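Local coordinates for protein aldehyde dehydrogenase 21 (Physcomitrella patens subsp. patens, PDB 5MZ8) that probably catalyses the NADP(+)-dependent, non-phosphorylating oxidation of D-glyceraldehyde 3-phosphate to 3-phosphoglycerate, as a tetrameric member of the aldehyde dehydrogenase family, at residues A[71-76]-A[242-247]; A[102-107]-A[146-151]; A[440-445]-A[485-490]. All coordinates share one frame; numbering follows the deposited sequence.

Contact 1. Residues A[71-76]-A[242-247]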
loop_
_atom_site.group_PDB
_atom_site.type_symbol
_atom_site.label_atom_id
_atom_site.label_comp_id
_atom_site.label_asym_id
_atom_site.label_seq_id
_atom_site.Cartn_x
_atom_site.Cartn_y
_atom_site.Cartn_z
ATOM N N PRO A 71 -34.487 20.938 -22.285
ATOM C CA PRO A 71 -33.928 22.258 -22.636
ATOM C C PRO A 71 -32.472 22.144 -23.071
ATOM O O PRO A 71 -31.729 21.313 -22.558
ATOM C CB PRO A 71 -34.051 23.072 -21.336
ATOM C CG PRO A 71 -35.007 22.332 -20.491
ATOM C CD PRO A 71 -34.838 20.890 -20.852
ATOM N N GLN A 72 -32.100 22.908 -24.092
ATOM C CA GLN A 72 -30.737 22.899 -24.605
ATOM C C GLN A 72 -30.024 24.134 -24.064
ATOM O O GLN A 72 -30.541 25.249 -24.199
ATOM C CB GLN A 72 -30.715 22.841 -26.138
ATOM C CG GLN A 72 -29.355 22.445 -26.690
ATOM C CD GLN A 72 -29.347 22.499 -28.191
ATOM O OE1 GLN A 72 -29.413 23.576 -28.807
ATOM N NE2 GLN A 72 -29.224 21.337 -28.813
ATOM N N ALA A 73 -28.878 23.928 -23.395
ATOM C CA ALA A 73 -28.138 25.034 -22.800
ATOM C C ALA A 73 -27.546 25.930 -23.870
ATOM O O ALA A 73 -27.163 25.442 -24.937
ATOM C CB ALA A 73 -27.038 24.501 -21.893
ATOM N N THR A 74 -27.509 27.249 -23.593
ATOM C CA THR A 74 -26.923 28.257 -24.480
ATOM C C THR A 74 -25.422 28.382 -24.129
ATOM O O THR A 74 -24.973 27.792 -23.151
ATOM C CB THR A 74 -27.635 29.609 -24.306
ATOM O OG1 THR A 74 -27.339 30.118 -23.005
ATOM C CG2 THR A 74 -29.150 29.522 -24.514
ATOM N N HIS A 75 -24.670 29.174 -24.907
ATOM C CA HIS A 75 -23.258 29.452 -24.690
ATOM C C HIS A 75 -23.055 30.141 -23.332
ATOM O O HIS A 75 -22.092 29.825 -22.634
ATOM C CB HIS A 75 -22.722 30.335 -25.828
ATOM C CG HIS A 75 -21.247 30.560 -25.755
ATOM N ND1 HIS A 75 -20.708 31.562 -24.960
ATOM C CD2 HIS A 75 -20.242 29.895 -26.365
ATOM C CE1 HIS A 75 -19.397 31.455 -25.092
ATOM N NE2 HIS A 75 -19.068 30.460 -25.919
ATOM N N LYS A 76 -23.966 31.078 -22.969
ATOM C CA LYS A 76 -23.943 31.824 -21.709
ATOM C C LYS A 76 -24.151 30.877 -20.542
ATOM O O LYS A 76 -23.478 31.043 -19.522
ATOM C CB LYS A 76 -25.000 32.945 -21.690
ATOM C CG LYS A 76 -24.672 34.069 -20.716
ATOM C CD LYS A 76 -25.797 34.333 -19.728
ATOM C CE LYS A 76 -25.354 35.281 -18.642
ATOM N NZ LYS A 76 -26.394 35.449 -17.592
ATOM N N LEU A 242 -25.654 19.613 -18.599
ATOM C CA LEU A 242 -26.145 20.368 -19.733
ATOM C C LEU A 242 -26.032 19.653 -21.074
ATOM O O LEU A 242 -24.946 19.631 -21.658
ATOM C CB LEU A 242 -25.415 21.727 -19.837
ATOM C CG LEU A 242 -25.192 22.519 -18.556
ATOM C CD1 LEU A 242 -23.941 23.319 -18.651
ATOM C CD2 LEU A 242 -26.394 23.391 -18.223
ATOM N N PRO A 243 -27.148 19.150 -21.642
ATOM C CA PRO A 243 -27.094 18.651 -23.025
ATOM C C PRO A 243 -26.850 19.890 -23.906
ATOM O O PRO A 243 -27.466 20.944 -23.698
ATOM C CB PRO A 243 -28.498 18.052 -23.246
ATOM C CG PRO A 243 -29.111 17.957 -21.867
ATOM C CD PRO A 243 -28.526 19.117 -21.125
ATOM N N VAL A 244 -25.843 19.830 -24.769
ATOM C CA VAL A 244 -25.514 21.011 -25.565
ATOM C C VAL A 244 -25.536 20.715 -27.058
ATOM O O VAL A 244 -25.258 19.582 -27.492
ATOM C CB VAL A 244 -24.190 21.726 -25.126
ATOM C CG1 VAL A 244 -24.217 22.131 -23.658
ATOM C CG2 VAL A 244 -22.951 20.894 -25.426
ATOM N N SER A 245 -25.839 21.769 -27.842
ATOM C CA SER A 245 -25.831 21.764 -29.311
ATOM C C SER A 245 -24.395 21.587 -29.813
ATOM O O SER A 245 -23.434 21.768 -29.056
ATOM C CB SER A 245 -26.403 23.073 -29.861
ATOM O OG SER A 245 -25.782 24.226 -29.310
ATOM N N ARG A 246 -24.253 21.276 -31.095
ATOM C CA ARG A 246 -22.968 21.074 -31.740
ATOM C C ARG A 246 -22.147 22.357 -31.764
ATOM O O ARG A 246 -20.927 22.296 -31.628
ATOM C CB ARG A 246 -23.177 20.542 -33.152
ATOM C CG ARG A 246 -21.926 19.932 -33.741
ATOM C CD ARG A 246 -22.260 19.439 -35.108
ATOM N NE ARG A 246 -21.083 19.310 -35.958
ATOM C CZ ARG A 246 -21.156 19.002 -37.241
ATOM N NH1 ARG A 246 -22.338 18.804 -37.818
ATOM N NH2 ARG A 246 -20.050 18.880 -37.962
ATOM N N GLU A 247 -22.808 23.513 -31.902
ATOM C CA GLU A 247 -22.150 24.822 -31.993
ATOM C C GLU A 247 -21.446 25.262 -30.709
ATOM O O GLU A 247 -20.539 26.103 -30.773
ATOM C CB GLU A 247 -23.107 25.927 -32.501
ATOM C CG GLU A 247 -24.564 25.819 -32.068
ATOM C CD GLU A 247 -25.477 25.110 -33.045
ATOM O OE1 GLU A 247 -25.469 23.859 -33.060
ATOM O OE2 GLU A 247 -26.261 25.801 -33.736
#

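Contact 2. Residues A[102-107]-A[146-151]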
loop_
_atom_site.group_PDB
_atom_site.type_symbol
_atom_site.label_atom_id
_atom_site.label_comp_id
_atom_site.label_asym_id
_atom_site.label_seq_id
_atom_site.Cartn_x
_atom_site.Cartn_y
_atom_site.Cartn_z
ATOM N N ALA A 102 -21.714 11.066 2.640
ATOM C CA ALA A 102 -23.145 11.294 2.824
ATOM C C ALA A 102 -23.822 11.606 1.478
ATOM O O ALA A 102 -24.889 11.053 1.196
ATOM C CB ALA A 102 -23.374 12.422 3.816
ATOM N N VAL A 103 -23.170 12.427 0.625
ATOM C CA VAL A 103 -23.702 12.767 -0.710
ATOM C C VAL A 103 -23.918 11.473 -1.509
ATOM O O VAL A 103 -25.029 11.213 -1.980
ATOM C CB VAL A 103 -22.807 13.768 -1.489
ATOM C CG1 VAL A 103 -23.333 13.990 -2.911
ATOM C CG2 VAL A 103 -22.679 15.098 -0.757
ATOM N N LEU A 104 -22.865 10.652 -1.601
ATOM C CA LEU A 104 -22.851 9.396 -2.349
ATOM C C LEU A 104 -23.827 8.370 -1.816
ATOM O O LEU A 104 -24.463 7.676 -2.606
ATOM C CB LEU A 104 -21.418 8.837 -2.422
ATOM C CG LEU A 104 -20.414 9.736 -3.160
ATOM C CD1 LEU A 104 -19.005 9.454 -2.734
ATOM C CD2 LEU A 104 -20.555 9.604 -4.678
ATOM N N GLU A 105 -23.977 8.296 -0.480
ATOM C CA GLU A 105 -24.915 7.379 0.167
ATOM C C GLU A 105 -26.360 7.802 -0.107
ATOM O O GLU A 105 -27.236 6.941 -0.247
ATOM C CB GLU A 105 -24.645 7.267 1.668
ATOM C CG GLU A 105 -23.388 6.483 2.005
ATOM C CD GLU A 105 -23.113 6.296 3.485
ATOM O OE1 GLU A 105 -23.358 7.241 4.273
ATOM O OE2 GLU A 105 -22.650 5.193 3.858
ATOM N N LYS A 106 -26.605 9.129 -0.214
ATOM C CA LYS A 106 -27.937 9.667 -0.542
ATOM C C LYS A 106 -28.313 9.333 -1.987
ATOM O O LYS A 106 -29.464 9.018 -2.249
ATOM C CB LYS A 106 -28.031 11.179 -0.255
ATOM C CG LYS A 106 -28.138 11.471 1.235
ATOM C CD LYS A 106 -28.029 12.948 1.549
ATOM C CE LYS A 106 -28.233 13.166 3.025
ATOM N NZ LYS A 106 -28.504 14.585 3.357
ATOM N N VAL A 107 -27.318 9.323 -2.904
ATOM C CA VAL A 107 -27.517 8.943 -4.310
ATOM C C VAL A 107 -27.960 7.469 -4.385
ATOM O O VAL A 107 -28.958 7.165 -5.037
ATOM C CB VAL A 107 -26.287 9.235 -5.213
ATOM C CG1 VAL A 107 -26.526 8.730 -6.630
ATOM C CG2 VAL A 107 -25.964 10.725 -5.223
ATOM N N VAL A 146 -19.317 1.948 -4.079
ATOM C CA VAL A 146 -17.849 1.828 -4.061
ATOM C C VAL A 146 -17.240 3.236 -3.827
ATOM O O VAL A 146 -16.287 3.364 -3.058
ATOM C CB VAL A 146 -17.264 1.153 -5.348
ATOM C CG1 VAL A 146 -15.744 1.263 -5.396
ATOM C CG2 VAL A 146 -17.691 -0.316 -5.455
ATOM N N ALA A 147 -17.807 4.280 -4.469
ATOM C CA ALA A 147 -17.339 5.662 -4.326
ATOM C C ALA A 147 -17.526 6.197 -2.919
ATOM O O ALA A 147 -16.613 6.850 -2.410
ATOM C CB ALA A 147 -18.025 6.563 -5.338
ATOM N N ALA A 148 -18.687 5.901 -2.279
ATOM C CA ALA A 148 -18.993 6.306 -0.898
ATOM C C ALA A 148 -17.940 5.750 0.066
ATOM O O ALA A 148 -17.430 6.488 0.909
ATOM C CB ALA A 148 -20.379 5.833 -0.485
ATOM N N GLU A 149 -17.558 4.474 -0.121
ATOM C CA GLU A 149 -16.565 3.812 0.715
ATOM C C GLU A 149 -15.162 4.332 0.475
ATOM O O GLU A 149 -14.373 4.414 1.415
ATOM C CB GLU A 149 -16.634 2.309 0.492
ATOM C CG GLU A 149 -18.010 1.776 0.837
ATOM C CD GLU A 149 -18.319 0.374 0.369
ATOM O OE1 GLU A 149 -17.446 -0.290 -0.237
ATOM O OE2 GLU A 149 -19.476 -0.042 0.578
ATOM N N GLU A 150 -14.844 4.680 -0.787
ATOM C CA GLU A 150 -13.541 5.205 -1.174
ATOM C C GLU A 150 -13.319 6.651 -0.713
ATOM O O GLU A 150 -12.178 7.048 -0.498
ATOM C CB GLU A 150 -13.341 5.092 -2.675
ATOM C CG GLU A 150 -13.127 3.681 -3.186
ATOM C CD GLU A 150 -11.913 2.918 -2.707
ATOM O OE1 GLU A 150 -11.976 1.667 -2.730
ATOM O OE2 GLU A 150 -10.904 3.552 -2.318
ATOM N N SER A 151 -14.405 7.430 -0.565
ATOM C CA SER A 151 -14.371 8.841 -0.165
ATOM C C SER A 151 -13.744 9.070 1.222
ATOM O O SER A 151 -13.198 10.150 1.458
ATOM C CB SER A 151 -15.771 9.453 -0.242
ATOM O OG SER A 151 -16.585 9.044 0.843
#

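Contact 3. Residues A[440-445]-A[485-490]. With EDO (1,2-ethanediol), chain N.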
loop_
_atom_site.group_PDB
_atom_site.type_symbol
_atom_site.label_atom_id
_atom_site.label_comp_id
_atom_site.label_asym_id
_atom_site.label_seq_id
_atom_site.Cartn_x
_atom_site.Cartn_y
_atom_site.Cartn_z
ATOM N N TYR A 440 -6.672 -1.752 -31.504
ATOM C CA TYR A 440 -7.406 -1.567 -30.234
ATOM C C TYR A 440 -6.734 -2.397 -29.126
ATOM O O TYR A 440 -5.942 -3.281 -29.425
ATOM C CB TYR A 440 -8.865 -2.018 -30.399
ATOM C CG TYR A 440 -9.668 -1.224 -31.412
ATOM C CD1 TYR A 440 -10.220 0.011 -31.081
ATOM C CD2 TYR A 440 -9.906 -1.724 -32.691
ATOM C CE1 TYR A 440 -10.997 0.725 -31.994
ATOM C CE2 TYR A 440 -10.683 -1.018 -33.614
ATOM C CZ TYR A 440 -11.235 0.204 -33.257
ATOM O OH TYR A 440 -11.989 0.921 -34.165
ATOM N N GLY A 441 -7.048 -2.126 -27.867
ATOM C CA GLY A 441 -6.495 -2.909 -26.768
ATOM C C GLY A 441 -7.210 -2.757 -25.449
ATOM O O GLY A 441 -6.560 -2.547 -24.432
ATOM N N LEU A 442 -8.543 -2.846 -25.447
ATOM C CA LEU A 442 -9.383 -2.709 -24.241
ATOM C C LEU A 442 -9.341 -3.986 -23.365
ATOM O O LEU A 442 -8.692 -3.978 -22.303
ATOM C CB LEU A 442 -10.816 -2.326 -24.664
ATOM C CG LEU A 442 -11.764 -1.555 -23.724
ATOM C CD1 LEU A 442 -11.189 -1.239 -22.359
ATOM C CD2 LEU A 442 -12.363 -0.350 -24.403
ATOM N N GLN A 443 -10.014 -5.072 -23.804
ATOM C CA GLN A 443 -10.045 -6.352 -23.087
ATOM C C GLN A 443 -10.014 -7.582 -24.011
ATOM O O GLN A 443 -10.385 -7.512 -25.179
ATOM C CB GLN A 443 -11.261 -6.457 -22.140
ATOM C CG GLN A 443 -11.322 -5.396 -21.057
ATOM C CD GLN A 443 -12.137 -5.752 -19.844
ATOM O OE1 GLN A 443 -11.914 -5.208 -18.779
ATOM N NE2 GLN A 443 -13.083 -6.672 -19.956
ATOM N N SER A 444 -9.609 -8.718 -23.451
ATOM C CA SER A 444 -9.530 -10.005 -24.131
ATOM C C SER A 444 -10.041 -11.084 -23.178
ATOM O O SER A 444 -10.026 -10.892 -21.964
ATOM C CB SER A 444 -8.090 -10.300 -24.521
ATOM O OG SER A 444 -7.723 -9.532 -25.648
ATOM N N GLY A 445 -10.510 -12.184 -23.744
ATOM C CA GLY A 445 -11.029 -13.333 -23.014
ATOM C C GLY A 445 -10.246 -14.585 -23.344
ATOM O O GLY A 445 -9.693 -14.694 -24.440
ATOM N N LYS A 485 -3.281 1.112 -26.859
ATOM C CA LYS A 485 -3.431 1.464 -28.265
ATOM C C LYS A 485 -4.570 2.515 -28.486
ATOM O O LYS A 485 -4.606 3.519 -27.764
ATOM C CB LYS A 485 -3.577 0.200 -29.142
ATOM C CG LYS A 485 -2.464 -0.846 -28.937
ATOM C CD LYS A 485 -2.763 -2.064 -29.787
ATOM C CE LYS A 485 -1.974 -3.270 -29.396
ATOM N NZ LYS A 485 -2.290 -4.406 -30.288
ATOM N N ASP A 486 -5.480 2.295 -29.468
ATOM C CA ASP A 486 -6.540 3.261 -29.796
ATOM C C ASP A 486 -7.737 3.194 -28.870
ATOM O O ASP A 486 -8.662 4.002 -29.009
ATOM C CB ASP A 486 -6.984 3.136 -31.272
ATOM C CG ASP A 486 -5.953 3.542 -32.304
ATOM O OD1 ASP A 486 -4.827 3.909 -31.913
ATOM O OD2 ASP A 486 -6.268 3.490 -33.498
ATOM N N SER A 487 -7.711 2.269 -27.904
ATOM C CA SER A 487 -8.784 2.065 -26.929
ATOM C C SER A 487 -8.868 3.163 -25.857
ATOM O O SER A 487 -9.895 3.289 -25.211
ATOM C CB SER A 487 -8.688 0.678 -26.313
ATOM O OG SER A 487 -9.083 -0.256 -27.299
ATOM N N GLY A 488 -7.831 3.985 -25.733
ATOM C CA GLY A 488 -7.839 5.119 -24.820
ATOM C C GLY A 488 -6.600 5.283 -23.979
ATOM O O GLY A 488 -5.578 4.647 -24.243
ATOM N N ILE A 489 -6.682 6.181 -22.980
ATOM C CA ILE A 489 -5.620 6.458 -22.013
ATOM C C ILE A 489 -6.196 6.493 -20.601
ATOM O O ILE A 489 -7.289 7.034 -20.395
ATOM C CB ILE A 489 -4.725 7.691 -22.336
ATOM C CG1 ILE A 489 -5.534 8.980 -22.547
ATOM C CG2 ILE A 489 -3.784 7.415 -23.541
ATOM C CD1 ILE A 489 -4.753 10.215 -22.191
ATOM N N GLN A 490 -5.445 5.911 -19.628
ATOM C CA GLN A 490 -5.783 5.818 -18.199
ATOM C C GLN A 490 -6.849 4.744 -17.882
ATOM O O GLN A 490 -7.234 3.968 -18.753
ATOM C CB GLN A 490 -6.177 7.201 -17.600
ATOM C CG GLN A 490 -5.180 8.354 -17.875
ATOM C CD GLN A 490 -3.765 8.146 -17.367
ATOM O OE1 GLN A 490 -2.821 8.760 -17.868
ATOM N NE2 GLN A 490 -3.563 7.303 -16.361
HETATM C C1 EDO N . -0.439 4.207 -29.902
HETATM O O1 EDO N . -0.332 4.917 -28.664
HETATM C C2 EDO N . -1.906 4.112 -30.386
HETATM O O2 EDO N . -2.048 3.039 -31.322
HETATM O O HOH W 1 -4.280 -5.241 -28.529
#

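Contact 1. Residues A[71-76]-A[242-247]
Gln-72 lays its side-chain amide over Ser-245, and Ala-73 beside it buries its methyl group against Leu-242 and Val-244. The amide contact is one of van der Waals type. Ser-245 approaches one flat face of the amide: its CB stands 3.2 Å from Gln-72 OE1 and 3.4 Å from Gln-72 CD, while Gln-72 NE2 lies 3.5 Å from Ser-245 CA. The amide is carried there by an extended chain, with CG turned away from the backbone N (chi1 -164°) and chi2 also near 180°.

The apolar part centres on Ala-73 CB, which points at the other segment. It meets Leu-242 CB at 3.8 Å and Val-244 CG1 at 4.1 Å, and Ile-42 of strand 38-44 joins the same cluster.

Polar contact between the backbones is limited to one weak hydrogen bond, from Ala-73 N to Pro-243 O (3.3 Å, 164° at the hydrogen), nearly straight but long.

Each segment is also held on its own side. Thr-74 is the N-cap of helix 75-93 and its backbone N bonds to Asp-77 OD2, while Leu-242, just past edge strand 239-241 of the nucleotide-binding sheet, makes a backbone hydrogen bond with Leu-211 of strand 209-212.

The contact thus joins the link between strand 66-71 and helix 75-93 to the loop after strand 239-241, next to NADP(+)-binding residues: Arg-246 belongs to the loop, and the Val-244 side chain comes within about 4 Å of that of Lys-212. With a single weak bond crossing, cohesion probably rests mainly on van der Waals contact and apolar burial.

Contact 2. Residues A[102-107]-A[146-151]
Leu-104 touches Ala-147, Ala-148 and Ser-151, and most of the contact is its work. The two CB atoms of Leu-104 and Ala-148 face each other at 3.7 Å, both CB groups being aimed at the opposite helix. Beyond CB the leucine forks. Leu-104 CD1 rests on the backbone, 3.6 Å from Ala-147 O and 4.1 Å from Ser-151 CB; both branches, CD1 and CD2, lie 4.0 Å from Ala-147 CB. The fork is directed there by a first torsion that sets CG beside the backbone N, opposite the carbonyl carbon (chi1 -62°). Glu-105 adds only its aliphatic part, CG lying 4.0 Å from Ala-148 CB.

These side chains bridge an antiparallel helix pair, 97-113 and 130-150; the axes of segments 102-107 and 146-150 run at 163° to each other and approach to 8.4 Å. The spacing fits the residues between them, since two alanines present little more than a methyl each and let the leucine lie against the main chain. The pair packs on helix 193-205, which follows strand 182-185 of the nucleotide-binding sheet: Ile-203 and Ala-204 touch Leu-104, and Ala-200 touches Ala-147.

In the next shell the hydroxyl of Ser-151 is tied back to its own turn, OG donating to Ala-148 O at 2.7 Å with the donor tilted 28° out of the carbonyl plane. Further out lie salt bridges. Lys-106 forms one with Glu-233 of the same chain, whereas Glu-149, whose CB points away from helix 97-113, pairs with Arg-153 and Lys-101 of the second subunit, and Glu-150 also binds that Arg-153.

Contact 3. Residues A[440-445]-A[485-490]
Lys-485 runs over the carbonyl of Tyr-440. Its CB lies 4.1 Å from Tyr-440 C; from there CG sets off opposite its own carbonyl carbon (chi1 -53°) and the rest of the chain is extended. CD passes closest, 3.4 Å from Tyr-440 O, and CE follows past the same oxygen. NZ reaches that oxygen through a water, which accepts from NZ at 2.8 Å and donates to Tyr-440 O at 2.7 Å. The ammonium group is held further by Thr-438 O and a salt bridge to Glu-462.

The contact lies between two sheets of the aldehyde dehydrogenase fold: strand 443-447 belongs to the one containing strands 290-294 and 323-329, and strand 488-489 is the antiparallel edge of the nucleotide-binding sheet. The side chain of Leu-442 is about 4 Å from that of Cys-320, which binds both succinate and NADP(+).

The direct bond is made by Ser-487 OG, which accepts from Gly-441 N at 2.8 Å and 168°, nearly straight, and gives its own hydrogen to Gly-287 O. It also sits in the plane of the Tyr-440 ring, at the edge, 4.0 Å from CD1. Asp-486 serves other partners: OD1 takes a hydrogen bond from O2 of an ethanediol, probably from the crystallisation liquor, at 3.0 Å, and pairs with Lys-279 of the third subunit.

The three contacts are well separated, with centres 29 to 31 Å apart and nearest atoms at least about 15 Å apart. Contact 2 is nested along the chain within the loop closed by contact 1, helix 75-93 being followed directly by helix 97-113; contact 3 opens only after contact 1 has closed and lies across the chain's centre from contact 2. They differ in their distance from the ligand sites. Contact 1 borders residues that bind NADP(+), contact 3 adjoins Cys-320 and Glu-414, and contact 2 is more remote, Ala-147 being about 12 Å from the succinate-binding Arg-475, side chain to side chain. Contacts 2 and 3 reach neighbouring subunits, whereas contact 1 does not.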